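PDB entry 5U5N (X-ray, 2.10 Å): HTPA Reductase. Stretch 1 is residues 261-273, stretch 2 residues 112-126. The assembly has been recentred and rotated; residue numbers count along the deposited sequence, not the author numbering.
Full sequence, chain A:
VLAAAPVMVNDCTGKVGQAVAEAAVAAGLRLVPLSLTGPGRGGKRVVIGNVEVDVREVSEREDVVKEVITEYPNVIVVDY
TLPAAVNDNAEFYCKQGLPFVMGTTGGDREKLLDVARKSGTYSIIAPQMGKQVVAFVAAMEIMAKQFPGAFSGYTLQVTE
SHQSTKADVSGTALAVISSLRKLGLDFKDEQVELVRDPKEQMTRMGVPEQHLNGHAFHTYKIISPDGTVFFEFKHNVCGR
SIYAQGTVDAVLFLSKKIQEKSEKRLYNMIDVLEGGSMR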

ATOM      1  N   LYS A 261     -26.606 -18.556  -4.686  1.00 46.65           N
ATOM      2  CA  LYS A 261     -26.693 -18.996  -6.061  1.00 47.60           C
ATOM      3  C   LYS A 261     -26.151 -17.944  -7.034  1.00 48.10           C
ATOM      4  O   LYS A 261     -26.840 -17.578  -7.976  1.00 50.12           O
ATOM      5  CB  LYS A 261     -28.146 -19.374  -6.423  1.00 49.85           C
ATOM      6  CG  LYS A 261     -28.880 -20.267  -5.425  1.00 50.02           C
ATOM      7  CD  LYS A 261     -30.366 -20.357  -5.785  1.00 52.79           C
ATOM      8  CE  LYS A 261     -31.275 -20.536  -4.573  1.00 53.71           C
ATOM      9  NZ  LYS A 261     -31.315 -21.965  -4.161  1.00 52.80           N
ATOM     10  N   SER A 262     -24.932 -17.455  -6.808  1.00 46.76           N
ATOM     11  CA  SER A 262     -24.322 -16.467  -7.724  1.00 47.67           C
ATOM     12  C   SER A 262     -24.276 -17.012  -9.148  1.00 48.40           C
ATOM     13  O   SER A 262     -24.128 -18.218  -9.351  1.00 47.21           O
ATOM     14  CB  SER A 262     -22.900 -16.112  -7.314  1.00 45.86           C
ATOM     15  OG  SER A 262     -22.899 -15.461  -6.057  1.00 45.79           O
ATOM     16  N   GLU A 263     -24.411 -16.115 -10.116  1.00 50.41           N
ATOM     17  CA  GLU A 263     -24.212 -16.464 -11.517  1.00 51.74           C
ATOM     18  C   GLU A 263     -22.742 -16.883 -11.720  1.00 49.40           C
ATOM     19  O   GLU A 263     -22.457 -17.889 -12.388  1.00 49.56           O
ATOM     20  CB  GLU A 263     -24.596 -15.283 -12.433  1.00 54.82           C
ATOM     21  CG  GLU A 263     -26.071 -14.868 -12.339  1.00 57.62           C
ATOM     22  CD  GLU A 263     -26.753 -14.717 -13.701  1.00 61.06           C
ATOM     23  OE1 GLU A 263     -26.523 -13.675 -14.381  1.00 63.05           O
ATOM     24  OE2 GLU A 263     -27.522 -15.642 -14.091  1.00 62.04           O
ATOM     25  N   LYS A 264     -21.836 -16.126 -11.096  1.00 47.44           N
ATOM     26  CA  LYS A 264     -20.403 -16.376 -11.144  1.00 45.32           C
ATOM     27  C   LYS A 264     -20.026 -17.585 -10.275  1.00 43.06           C
ATOM     28  O   LYS A 264     -20.477 -17.701  -9.130  1.00 42.03           O
ATOM     29  CB  LYS A 264     -19.642 -15.116 -10.696  1.00 44.83           C
ATOM     30  CG  LYS A 264     -18.143 -15.276 -10.672  1.00 43.24           C
ATOM     31  CD  LYS A 264     -17.404 -13.960 -10.536  1.00 43.29           C
ATOM     32  CE  LYS A 264     -15.919 -14.260 -10.576  1.00 42.01           C
ATOM     33  NZ  LYS A 264     -15.043 -13.072 -10.581  1.00 42.37           N
ATOM     34  N   ARG A 265     -19.201 -18.472 -10.848  1.00 42.21           N
ATOM     35  CA  ARG A 265     -18.847 -19.770 -10.244  1.00 40.73           C
ATOM     36  C   ARG A 265     -17.399 -19.906  -9.818  1.00 38.82           C
ATOM     37  O   ARG A 265     -17.108 -20.513  -8.763  1.00 37.41           O
ATOM     38  CB  ARG A 265     -19.179 -20.908 -11.210  1.00 41.83           C
ATOM     39  CG  ARG A 265     -20.627 -20.902 -11.678  1.00 43.94           C
ATOM     40  CD  ARG A 265     -21.594 -20.777 -10.488  1.00 43.89           C
ATOM     41  NE  ARG A 265     -23.014 -20.849 -10.847  1.00 45.87           N
ATOM     42  CZ  ARG A 265     -23.700 -21.967 -11.077  1.00 46.43           C
ATOM     43  NH1 ARG A 265     -23.127 -23.165 -11.014  1.00 45.61           N
ATOM     44  NH2 ARG A 265     -24.978 -21.886 -11.385  1.00 48.25           N
ATOM     45  N   LEU A 266     -16.505 -19.359 -10.640  1.00 38.57           N
ATOM     46  CA  LEU A 266     -15.086 -19.472 -10.433  1.00 37.28           C
ATOM     47  C   LEU A 266     -14.553 -18.152  -9.908  1.00 36.29           C
ATOM     48  O   LEU A 266     -14.619 -17.143 -10.591  1.00 36.84           O
ATOM     49  CB  LEU A 266     -14.399 -19.839 -11.758  1.00 38.72           C
ATOM     50  CG  LEU A 266     -12.873 -19.933 -11.738  1.00 38.35           C
ATOM     51  CD1 LEU A 266     -12.341 -20.813 -10.602  1.00 37.06           C
ATOM     52  CD2 LEU A 266     -12.401 -20.534 -13.073  1.00 40.00           C
ATOM     53  N   TYR A 267     -14.024 -18.197  -8.692  1.00 34.58           N
ATOM     54  CA  TYR A 267     -13.527 -17.053  -7.967  1.00 34.07           C
ATOM     55  C   TYR A 267     -12.060 -17.291  -7.713  1.00 33.47           C
ATOM     56  O   TYR A 267     -11.584 -18.415  -7.862  1.00 33.32           O
ATOM     57  CB  TYR A 267     -14.268 -16.886  -6.641  1.00 33.10           C
ATOM     58  CG  TYR A 267     -15.757 -16.622  -6.790  1.00 33.98           C
ATOM     59  CD1 TYR A 267     -16.667 -17.664  -6.928  1.00 34.16           C
ATOM     60  CD2 TYR A 267     -16.255 -15.302  -6.804  1.00 34.73           C
ATOM     61  CE1 TYR A 267     -18.025 -17.412  -7.062  1.00 35.37           C
ATOM     62  CE2 TYR A 267     -17.596 -15.030  -6.932  1.00 36.06           C
ATOM     63  CZ  TYR A 267     -18.488 -16.073  -7.066  1.00 36.47           C
ATOM     64  OH  TYR A 267     -19.822 -15.748  -7.199  1.00 38.09           O
ATOM     65  N   ASN A 268     -11.349 -16.215  -7.392  1.00 33.23           N
ATOM     66  CA  ASN A 268      -9.975 -16.264  -6.935  1.00 32.77           C
ATOM     67  C   ASN A 268      -9.830 -15.514  -5.582  1.00 32.28           C
ATOM     68  O   ASN A 268     -10.811 -15.110  -4.997  1.00 31.81           O
ATOM     69  CB  ASN A 268      -9.066 -15.726  -8.038  1.00 33.55           C
ATOM     70  CG  ASN A 268      -9.261 -14.202  -8.312  1.00 34.11           C
ATOM     71  OD1 ASN A 268      -9.909 -13.498  -7.566  1.00 33.91           O
ATOM     72  ND2 ASN A 268      -8.704 -13.725  -9.393  1.00 35.04           N
ATOM     73  N   MET A 269      -8.628 -15.397  -5.061  1.00 32.77           N
ATOM     74  CA  MET A 269      -8.432 -14.794  -3.762  1.00 33.45           C
ATOM     75  C   MET A 269      -8.687 -13.267  -3.732  1.00 33.92           C
ATOM     76  O   MET A 269      -9.023 -12.716  -2.681  1.00 34.14           O
ATOM     77  CB  MET A 269      -7.036 -15.149  -3.250  1.00 34.35           C
ATOM     78  CG  MET A 269      -6.697 -14.688  -1.839  1.00 35.16           C
ATOM     79  SD  MET A 269      -7.820 -15.152  -0.468  1.00 38.35           S
ATOM     80  CE  MET A 269      -8.044 -16.881  -0.809  1.00 37.04           C
ATOM     81  N   ILE A 270      -8.550 -12.594  -4.878  1.00 34.25           N
ATOM     82  CA  ILE A 270      -8.929 -11.155  -4.983  1.00 34.92           C
ATOM     83  C   ILE A 270     -10.430 -11.016  -4.705  1.00 35.05           C
ATOM     84  O   ILE A 270     -10.854 -10.137  -3.958  1.00 34.86           O
ATOM     85  CB  ILE A 270      -8.680 -10.564  -6.401  1.00 36.15           C
ATOM     86  CG1 ILE A 270      -7.210 -10.661  -6.808  1.00 36.14           C
ATOM     87  CG2 ILE A 270      -9.201  -9.122  -6.526  1.00 37.35           C
ATOM     88  CD1 ILE A 270      -6.242  -9.898  -5.966  1.00 35.47           C
ATOM     89  N   ASP A 271     -11.228 -11.891  -5.324  1.00 34.80           N
ATOM     90  CA  ASP A 271     -12.687 -11.896  -5.102  1.00 35.27           C
ATOM     91  C   ASP A 271     -13.030 -12.074  -3.627  1.00 33.70           C
ATOM     92  O   ASP A 271     -13.926 -11.444  -3.165  1.00 34.01           O
ATOM     93  CB  ASP A 271     -13.368 -13.013  -5.921  1.00 36.12           C
ATOM     94  CG  ASP A 271     -13.174 -12.844  -7.427  1.00 37.57           C
ATOM     95  OD1 ASP A 271     -13.234 -11.698  -7.919  1.00 39.56           O
ATOM     96  OD2 ASP A 271     -12.955 -13.852  -8.110  1.00 37.52           O
ATOM     97  N   VAL A 272     -12.310 -12.956  -2.929  1.00 32.08           N
ATOM     98  CA  VAL A 272     -12.490 -13.204  -1.493  1.00 31.47           C
ATOM     99  C   VAL A 272     -12.182 -11.910  -0.713  1.00 31.61           C
ATOM    100  O   VAL A 272     -12.934 -11.531   0.154  1.00 31.92           O
ATOM    101  CB  VAL A 272     -11.610 -14.371  -0.960  1.00 30.36           C
ATOM    102  CG1 VAL A 272     -11.737 -14.563   0.551  1.00 30.14           C
ATOM    103  CG2 VAL A 272     -11.921 -15.683  -1.667  1.00 30.46           C
ATOM    104  N   LEU A 273     -11.079 -11.248  -1.036  1.00 31.43           N
ATOM    105  CA  LEU A 273     -10.712  -9.983  -0.355  1.00 31.89           C
ATOM    106  C   LEU A 273     -11.810  -8.917  -0.532  1.00 33.29           C
ATOM    107  O   LEU A 273     -12.203  -8.259   0.411  1.00 33.70           O
ATOM    108  CB  LEU A 273      -9.360  -9.485  -0.861  1.00 31.41           C
ATOM    109  CG  LEU A 273      -8.165 -10.284  -0.344  1.00 30.41           C
ATOM    110  CD1 LEU A 273      -6.920 -10.062  -1.190  1.00 30.32           C
ATOM    111  CD2 LEU A 273      -7.854  -9.978   1.117  1.00 30.24           C
TER
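Stretch 2 (112-126) LLDVARKSGTYSIIA

Stretch 2 joins stretch 1 as a neighbouring parallel β-strand, a short backbone pairing fixed at its entry by a stacked arginine-tyrosine pair and covered on one side by the helix that precedes the strand. Stretch 2 opens in a helix already under way at Leu112; Gly120 is the first residue to leave helical phi/psi, with positive phi (73°), a conformation that favours glycine, and the chain then extends through Ser123-Ile125. The register sets Leu266 beside Ser123 (CA-CA 5.0 Å) and Tyr267 beside Ile124 (CA-CA 4.8 Å). Three backbone hydrogen bonds hold it: Ser123 N to Arg265 O at 2.8 Å, Tyr267 N to Ser123 O at 2.9 Å, and Ile125 N to Tyr267 O at 3.3 Å. Ser123 thus binds through both N and O to the residues flanking its bridge partner, as parallel pairing requires.

Before the strand, Tyr122 (chi1 m) lays its ring against Arg265. The Arg265 guanidinium stacks flat on the Tyr122 ring, the planes nearly parallel (9° apart) and the centres 4.4 Å apart, while Arg265 CD sits 3.6 Å from the centroid of the Tyr122 ring. Tyr122 OH donates to Ser262 O at 2.8 Å, tying the ring to the loop before the strand, and Arg265 NH1 makes a weak hydrogen bond to Gly120 O at 2.6 Å.

The two sheet faces pack differently. On the face of Leu266 and Ser123, Leu266 reaches the helix: its CD2 lies 4.1 Å from Leu113 CD2 and 4.1 Å from Arg117 CB. Leu266 CD1 also meets the strand itself, 3.8 Å from Ile125 CD1. On the face of Tyr267 and Ile124, Tyr267 CB meets Ile124 CG1 at 3.9 Å, and Val272 CG2, from the helix after Asn268, approaches Ile124 CD1 at 4.0 Å. Beyond the bridges, Met269 CB touches Ala126 CB at 4.0 Å.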

ATOM      1  N   LEU A 112      -6.945 -27.004 -15.478  1.00 65.45           N
ATOM      2  CA  LEU A 112      -7.568 -26.765 -14.168  1.00 61.88           C
ATOM      3  C   LEU A 112      -8.679 -25.700 -14.210  1.00 61.59           C
ATOM      4  O   LEU A 112      -9.842 -25.976 -13.896  1.00 60.78           O
ATOM      5  CB  LEU A 112      -6.490 -26.368 -13.151  1.00 59.76           C
ATOM      6  CG  LEU A 112      -6.884 -25.860 -11.740  1.00 56.31           C
ATOM      7  CD1 LEU A 112      -7.754 -26.859 -11.005  1.00 54.76           C
ATOM      8  CD2 LEU A 112      -5.660 -25.567 -10.900  1.00 55.54           C
ATOM      9  N   LEU A 113      -8.320 -24.487 -14.606  1.00 62.74           N
ATOM     10  CA  LEU A 113      -9.297 -23.405 -14.672  1.00 63.01           C
ATOM     11  C   LEU A 113     -10.377 -23.687 -15.717  1.00 66.07           C
ATOM     12  O   LEU A 113     -11.525 -23.327 -15.520  1.00 66.17           O
ATOM     13  CB  LEU A 113      -8.605 -22.071 -14.954  1.00 64.23           C
ATOM     14  CG  LEU A 113      -7.612 -21.603 -13.878  1.00 62.05           C
ATOM     15  CD1 LEU A 113      -6.686 -20.519 -14.387  1.00 64.51           C
ATOM     16  CD2 LEU A 113      -8.351 -21.077 -12.677  1.00 59.29           C
ATOM     17  N   ASP A 114     -10.024 -24.369 -16.795  1.00 69.32           N
ATOM     18  CA  ASP A 114     -10.983 -24.711 -17.860  1.00 73.15           C
ATOM     19  C   ASP A 114     -12.080 -25.619 -17.332  1.00 72.00           C
ATOM     20  O   ASP A 114     -13.248 -25.295 -17.453  1.00 73.18           O
ATOM     21  CB  ASP A 114     -10.275 -25.379 -19.071  1.00 77.23           C
ATOM     22  CG  ASP A 114     -11.157 -25.461 -20.319  1.00 82.28           C
ATOM     23  OD1 ASP A 114     -12.291 -24.964 -20.295  1.00 83.10           O
ATOM     24  OD2 ASP A 114     -10.719 -26.023 -21.336  1.00 86.06           O
ATOM     25  N   VAL A 115     -11.693 -26.737 -16.733  1.00 70.15           N
ATOM     26  CA  VAL A 115     -12.647 -27.715 -16.205  1.00 69.45           C
ATOM     27  C   VAL A 115     -13.609 -27.095 -15.169  1.00 66.35           C
ATOM     28  O   VAL A 115     -14.817 -27.365 -15.192  1.00 67.33           O
ATOM     29  CB  VAL A 115     -11.882 -28.935 -15.639  1.00 68.36           C
ATOM     30  CG1 VAL A 115     -12.752 -29.794 -14.752  1.00 67.20           C
ATOM     31  CG2 VAL A 115     -11.333 -29.785 -16.766  1.00 72.44           C
ATOM     32  N   ALA A 116     -13.074 -26.267 -14.274  1.00 62.90           N
ATOM     33  CA  ALA A 116     -13.889 -25.587 -13.264  1.00 60.23           C
ATOM     34  C   ALA A 116     -14.919 -24.617 -13.869  1.00 62.35           C
ATOM     35  O   ALA A 116     -16.088 -24.627 -13.492  1.00 62.27           O
ATOM     36  CB  ALA A 116     -12.994 -24.868 -12.260  1.00 56.98           C
ATOM     37  N   ARG A 117     -14.470 -23.797 -14.816  1.00 64.86           N
ATOM     38  CA  ARG A 117     -15.333 -22.827 -15.512  1.00 67.65           C
ATOM     39  C   ARG A 117     -16.364 -23.529 -16.392  1.00 71.57           C
ATOM     40  O   ARG A 117     -17.545 -23.182 -16.355  1.00 72.93           O
ATOM     41  CB  ARG A 117     -14.501 -21.853 -16.358  1.00 69.87           C
ATOM     42  CG  ARG A 117     -15.298 -20.647 -16.875  1.00 72.70           C
ATOM     43  CD  ARG A 117     -14.483 -19.668 -17.728  1.00 75.44           C
ATOM     44  NE  ARG A 117     -13.142 -19.480 -17.173  1.00 72.76           N
ATOM     45  CZ  ARG A 117     -12.001 -19.986 -17.655  1.00 73.53           C
ATOM     46  NH1 ARG A 117     -11.940 -20.710 -18.785  1.00 76.97           N
ATOM     47  NH2 ARG A 117     -10.877 -19.732 -17.001  1.00 71.25           N
ATOM     48  N   LYS A 118     -15.914 -24.523 -17.158  1.00 73.81           N
ATOM     49  CA  LYS A 118     -16.766 -25.271 -18.096  1.00 78.39           C
ATOM     50  C   LYS A 118     -17.903 -26.019 -17.370  1.00 77.61           C
ATOM     51  O   LYS A 118     -19.049 -25.975 -17.812  1.00 81.16           O
ATOM     52  CB  LYS A 118     -15.901 -26.249 -18.918  1.00 80.84           C
ATOM     53  CG  LYS A 118     -16.423 -26.607 -20.289  1.00 87.11           C
ATOM     54  CD  LYS A 118     -15.553 -27.608 -21.002  1.00 89.50           C
ATOM     55  CE  LYS A 118     -14.305 -26.930 -21.503  1.00 89.57           C
ATOM     56  NZ  LYS A 118     -14.131 -27.212 -22.939  1.00 95.59           N
ATOM     57  N   SER A 119     -17.591 -26.681 -16.255  1.00 73.45           N
ATOM     58  CA  SER A 119     -18.598 -27.429 -15.488  1.00 72.58           C
ATOM     59  C   SER A 119     -19.558 -26.544 -14.702  1.00 70.56           C
ATOM     60  O   SER A 119     -20.640 -26.992 -14.320  1.00 71.40           O
ATOM     61  CB  SER A 119     -17.932 -28.416 -14.535  1.00 69.41           C
ATOM     62  OG  SER A 119     -17.252 -27.736 -13.504  1.00 64.94           O
ATOM     63  N   GLY A 120     -19.153 -25.303 -14.450  1.00 68.18           N
ATOM     64  CA  GLY A 120     -19.958 -24.366 -13.678  1.00 66.29           C
ATOM     65  C   GLY A 120     -19.963 -24.710 -12.210  1.00 61.71           C
ATOM     66  O   GLY A 120     -20.927 -24.434 -11.524  1.00 61.16           O
ATOM     67  N   THR A 121     -18.873 -25.307 -11.730  1.00 58.85           N
ATOM     68  CA  THR A 121     -18.726 -25.694 -10.334  1.00 54.90           C
ATOM     69  C   THR A 121     -18.256 -24.493  -9.517  1.00 51.60           C
ATOM     70  O   THR A 121     -17.256 -23.852  -9.880  1.00 51.26           O
ATOM     71  CB  THR A 121     -17.634 -26.791 -10.186  1.00 54.11           C
ATOM     72  OG1 THR A 121     -17.880 -27.837 -11.121  1.00 57.62           O
ATOM     73  CG2 THR A 121     -17.600 -27.386  -8.772  1.00 51.27           C
ATOM     74  N   TYR A 122     -18.931 -24.238  -8.387  1.00 49.25           N
ATOM     75  CA  TYR A 122     -18.462 -23.228  -7.447  1.00 46.38           C
ATOM     76  C   TYR A 122     -17.052 -23.566  -6.971  1.00 44.29           C
ATOM     77  O   TYR A 122     -16.846 -24.602  -6.347  1.00 43.12           O
ATOM     78  CB  TYR A 122     -19.421 -23.069  -6.258  1.00 44.87           C
ATOM     79  CG  TYR A 122     -20.716 -22.406  -6.653  1.00 46.92           C
ATOM     80  CD1 TYR A 122     -20.796 -21.024  -6.832  1.00 47.52           C
ATOM     81  CD2 TYR A 122     -21.863 -23.154  -6.888  1.00 48.81           C
ATOM     82  CE1 TYR A 122     -21.989 -20.414  -7.200  1.00 49.82           C
ATOM     83  CE2 TYR A 122     -23.052 -22.547  -7.245  1.00 51.19           C
ATOM     84  CZ  TYR A 122     -23.099 -21.183  -7.409  1.00 51.67           C
ATOM     85  OH  TYR A 122     -24.268 -20.593  -7.790  1.00 54.58           O
ATOM     86  N   SER A 123     -16.094 -22.686  -7.267  1.00 44.15           N
ATOM     87  CA  SER A 123     -14.704 -22.911  -6.889  1.00 42.96           C
ATOM     88  C   SER A 123     -13.899 -21.650  -6.606  1.00 42.60           C
ATOM     89  O   SER A 123     -14.222 -20.570  -7.061  1.00 43.64           O
ATOM     90  CB  SER A 123     -13.969 -23.742  -7.978  1.00 44.65           C
ATOM     91  OG  SER A 123     -14.359 -23.352  -9.270  1.00 47.17           O
ATOM     92  N   ILE A 124     -12.836 -21.836  -5.842  1.00 41.65           N
ATOM     93  CA  ILE A 124     -11.792 -20.854  -5.684  1.00 42.23           C
ATOM     94  C   ILE A 124     -10.519 -21.584  -6.049  1.00 43.17           C
ATOM     95  O   ILE A 124     -10.137 -22.561  -5.407  1.00 42.28           O
ATOM     96  CB  ILE A 124     -11.727 -20.310  -4.240  1.00 40.81           C
ATOM     97  CG1 ILE A 124     -12.950 -19.438  -3.948  1.00 40.57           C
ATOM     98  CG2 ILE A 124     -10.461 -19.484  -4.044  1.00 41.88           C
ATOM     99  CD1 ILE A 124     -13.259 -19.352  -2.477  1.00 39.10           C
ATOM    100  N   ILE A 125      -9.856 -21.103  -7.086  1.00 45.50           N
ATOM    101  CA  ILE A 125      -8.578 -21.627  -7.496  1.00 47.02           C
ATOM    102  C   ILE A 125      -7.597 -20.496  -7.285  1.00 48.47           C
ATOM    103  O   ILE A 125      -7.632 -19.475  -7.991  1.00 50.08           O
ATOM    104  CB  ILE A 125      -8.613 -22.105  -8.970  1.00 49.13           C
ATOM    105  CG1 ILE A 125      -9.532 -23.338  -9.050  1.00 48.59           C
ATOM    106  CG2 ILE A 125      -7.211 -22.446  -9.470  1.00 50.76           C
ATOM    107  CD1 ILE A 125      -9.961 -23.730 -10.440  1.00 51.06           C
ATOM    108  N   ALA A 126      -6.742 -20.661  -6.289  1.00 48.47           N
ATOM    109  CA  ALA A 126      -5.782 -19.624  -5.983  1.00 50.49           C
ATOM    110  C   ALA A 126      -4.475 -20.255  -5.524  1.00 51.63           C
ATOM    111  O   ALA A 126      -4.429 -20.902  -4.447  1.00 50.53           O
ATOM    112  CB  ALA A 126      -6.347 -18.710  -4.911  1.00 49.84           C
TER